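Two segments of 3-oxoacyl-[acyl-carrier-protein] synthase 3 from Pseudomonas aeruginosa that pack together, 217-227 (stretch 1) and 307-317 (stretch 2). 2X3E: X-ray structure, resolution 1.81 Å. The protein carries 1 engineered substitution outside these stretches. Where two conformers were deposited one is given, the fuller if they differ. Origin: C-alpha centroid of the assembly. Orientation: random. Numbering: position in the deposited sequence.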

# COMPACT_ATOMS: atom_id res chain seq x y z
N ALA A 217 -15.59 21.77 4.74
CA ALA A 217 -15.93 20.50 5.37
C ALA A 217 -14.72 19.74 5.92
O ALA A 217 -14.84 18.96 6.87
CB ALA A 217 -16.69 19.61 4.39
N VAL A 218 -13.55 19.96 5.32
CA VAL A 218 -12.33 19.30 5.76
C VAL A 218 -11.72 20.00 6.99
O VAL A 218 -11.20 19.31 7.87
CB VAL A 218 -11.31 19.19 4.60
CG1 VAL A 218 -9.95 18.78 5.12
CG2 VAL A 218 -11.80 18.19 3.56
N PHE A 219 -11.80 21.33 7.06
CA PHE A 219 -11.17 22.09 8.16
C PHE A 219 -11.61 21.62 9.54
O PHE A 219 -10.79 21.10 10.31
CB PHE A 219 -11.44 23.60 8.07
CG PHE A 219 -11.05 24.35 9.33
CD1 PHE A 219 -9.71 24.54 9.66
CD2 PHE A 219 -12.02 24.83 10.21
CE1 PHE A 219 -9.34 25.21 10.83
CE2 PHE A 219 -11.66 25.50 11.39
CZ PHE A 219 -10.32 25.69 11.69
N GLY A 220 -12.88 21.83 9.84
CA GLY A 220 -13.43 21.56 11.17
C GLY A 220 -13.19 20.13 11.59
O GLY A 220 -12.79 19.85 12.73
N GLN A 221 -13.41 19.21 10.66
CA GLN A 221 -13.26 17.79 10.94
C GLN A 221 -11.80 17.42 11.18
O GLN A 221 -11.50 16.67 12.11
CB GLN A 221 -13.85 16.94 9.82
CG GLN A 221 -14.30 15.59 10.31
CD GLN A 221 -14.97 14.74 9.26
OE1 GLN A 221 -14.97 13.52 9.36
NE2 GLN A 221 -15.57 15.38 8.26
N ALA A 222 -10.90 17.95 10.36
CA ALA A 222 -9.47 17.69 10.53
C ALA A 222 -8.98 18.03 11.94
O ALA A 222 -8.25 17.26 12.54
CB ALA A 222 -8.65 18.44 9.48
N VAL A 223 -9.41 19.18 12.47
CA VAL A 223 -8.99 19.60 13.81
C VAL A 223 -9.42 18.59 14.88
O VAL A 223 -8.60 18.16 15.69
CB VAL A 223 -9.55 20.98 14.18
CG1 VAL A 223 -9.22 21.32 15.64
CG2 VAL A 223 -9.01 22.06 13.24
N THR A 224 -10.70 18.25 14.86
CA THR A 224 -11.28 17.30 15.83
C THR A 224 -10.69 15.89 15.66
O THR A 224 -10.35 15.22 16.63
CB THR A 224 -12.82 17.24 15.66
OG1 THR A 224 -13.37 18.55 15.79
CG2 THR A 224 -13.44 16.36 16.72
N GLN A 225 -10.55 15.46 14.41
CA GLN A 225 -10.06 14.11 14.10
C GLN A 225 -8.66 13.89 14.68
O GLN A 225 -8.40 12.88 15.33
CB GLN A 225 -10.04 13.88 12.59
CG GLN A 225 -11.41 13.73 11.96
CD GLN A 225 -11.91 12.30 11.93
OE1 GLN A 225 -11.38 11.44 12.62
NE2 GLN A 225 -12.94 12.05 11.14
N MET A 226 -7.77 14.85 14.45
CA MET A 226 -6.41 14.71 14.95
C MET A 226 -6.35 14.91 16.46
O MET A 226 -5.68 14.14 17.15
CB MET A 226 -5.44 15.64 14.20
CG MET A 226 -4.92 15.01 12.90
SD MET A 226 -3.63 15.96 12.10
CE MET A 226 -3.34 17.16 13.39
N SER A 227 -7.07 15.91 16.99
CA SER A 227 -7.10 16.16 18.44
C SER A 227 -7.61 14.94 19.22
O SER A 227 -7.01 14.53 20.22
CB SER A 227 -8.01 17.35 18.75
OG SER A 227 -7.57 18.52 18.08
N LEU A 307 2.96 11.71 16.89
CA LEU A 307 2.78 12.02 15.48
C LEU A 307 1.32 11.74 15.18
O LEU A 307 0.78 10.73 15.62
CB LEU A 307 3.67 11.14 14.61
CG LEU A 307 5.12 10.97 15.04
CD1 LEU A 307 5.87 10.05 14.07
CD2 LEU A 307 5.82 12.32 15.14
N THR A 308 0.68 12.62 14.43
CA THR A 308 -0.74 12.44 14.14
C THR A 308 -1.11 12.91 12.73
O THR A 308 -0.57 13.90 12.23
CB THR A 308 -1.60 13.15 15.20
OG1 THR A 308 -2.99 12.83 14.99
CG2 THR A 308 -1.40 14.65 15.16
N GLY A 309 -2.02 12.17 12.10
CA GLY A 309 -2.48 12.48 10.76
C GLY A 309 -3.98 12.33 10.58
O GLY A 309 -4.63 11.59 11.32
N PHE A 310 -4.52 13.06 9.61
CA PHE A 310 -5.90 12.90 9.15
C PHE A 310 -5.89 13.23 7.66
O PHE A 310 -5.20 14.15 7.25
CB PHE A 310 -6.86 13.83 9.90
CG PHE A 310 -8.17 14.06 9.18
CD1 PHE A 310 -9.22 13.18 9.33
CD2 PHE A 310 -8.32 15.15 8.33
CE1 PHE A 310 -10.42 13.38 8.65
CE2 PHE A 310 -9.51 15.36 7.65
CZ PHE A 310 -10.57 14.47 7.81
N GLY A 311 -6.65 12.49 6.85
CA GLY A 311 -6.69 12.79 5.42
C GLY A 311 -7.71 11.99 4.64
O GLY A 311 -8.64 11.41 5.21
N ALA A 312 -7.51 11.95 3.33
CA ALA A 312 -8.43 11.32 2.41
C ALA A 312 -8.66 9.86 2.78
O ALA A 312 -7.76 9.19 3.31
CB ALA A 312 -7.90 11.43 0.97
N GLY A 313 -9.88 9.38 2.50
CA GLY A 313 -10.29 8.02 2.83
C GLY A 313 -11.74 7.94 3.30
O GLY A 313 -12.53 7.22 2.70
N LEU A 314 -12.10 8.63 4.38
CA LEU A 314 -11.19 9.37 5.25
C LEU A 314 -10.34 8.42 6.08
O LEU A 314 -10.74 7.27 6.32
CB LEU A 314 -11.99 10.28 6.20
CG LEU A 314 -12.88 11.33 5.55
CD1 LEU A 314 -13.66 12.12 6.61
CD2 LEU A 314 -12.07 12.26 4.68
N THR A 315 -9.18 8.90 6.51
CA THR A 315 -8.26 8.17 7.38
C THR A 315 -7.76 9.08 8.49
O THR A 315 -7.74 10.30 8.35
CB THR A 315 -7.02 7.68 6.61
OG1 THR A 315 -6.44 8.77 5.87
CG2 THR A 315 -7.39 6.54 5.66
N TRP A 316 -7.33 8.47 9.59
CA TRP A 316 -6.66 9.18 10.66
C TRP A 316 -5.85 8.21 11.49
O TRP A 316 -6.03 6.98 11.40
CB TRP A 316 -7.68 9.88 11.57
CG TRP A 316 -8.58 8.91 12.26
CD1 TRP A 316 -8.30 8.18 13.38
CD2 TRP A 316 -9.90 8.53 11.85
NE1 TRP A 316 -9.37 7.37 13.70
CE2 TRP A 316 -10.37 7.57 12.77
CE3 TRP A 316 -10.73 8.91 10.79
CZ2 TRP A 316 -11.64 6.99 12.67
CZ3 TRP A 316 -11.99 8.33 10.69
CH2 TRP A 316 -12.43 7.39 11.62
N GLY A 317 -4.97 8.76 12.31
CA GLY A 317 -4.24 7.96 13.28
C GLY A 317 -3.15 8.72 13.98
O GLY A 317 -2.76 9.81 13.55

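Stretch 1 is a run of helix, and stretch 2 is a hairpin of two strands, 307-311 and 315-317, joined by a short turn. The helix lies against the hairpin at 7.7 Å from the axis of the first strand. The two run in roughly opposite directions, at 145°. No hydrogen bond crosses between the stretches, so the contact rests on packing. It buries 467 Å² in all.

Ala 217 makes no contact. Val 218 is the first residue to reach the hairpin. Its CG1 lies 4.3 Å from CE2 of Phe 310, at the edge of the ring and near its plane. Phe 219 points away, and Gly 220 is out of reach.

Gln 221 points toward the hairpin. Its OE1 comes 3.4 Å from CD1 of Leu 314. This is a polar atom against a methyl group, so it is a packing contact. The same OE1 accepts a hydrogen bond from NE2 of Gln 225, one helical turn on, at 3.1 Å. That bond ties the two glutamine side chains together on the side of the helix that meets the hairpin.

Ala 222 sits over one face of the Phe 310 ring. Ala 222 CA is 4.0 Å from the centroid of the Phe 310 ring and 30° off its normal, a CH-pi contact. Its CB is 3.5 Å from CD2 of Phe 310. Here the ring lies close to the helix backbone. Val 223 points away, and Thr 224 is out of reach.

Gln 225 touches two aromatic residues. Its CB is 3.4 Å from CD1 of Phe 310. Its side chain then bends, with chi1 and chi2 both m, and OE1 lies over one face of the Trp 316 ring, 3.2 Å from CE3. Its NE2 is the donor to Gln 221.

Met 226 has the largest covered area on the helix side, 86 Å². Its CA and that of Phe 310 are 6.1 Å apart. Its CG packs 3.6 Å from OG1 of Thr 308, 3.7 Å from C of Gly 309 and 3.8 Å from CB of Phe 310. Met 226 thus lies along three successive residues of the strand. Ser 227 points away, and its OG donates a hydrogen bond to O of Val 223 at 2.6 Å.

Phe 310 is the hub of the contact, with 105 Å² covered. It meets Val 218, Ala 222, Gln 225 and Met 226. Its backbone N is buried by the contact and has no partner in the model.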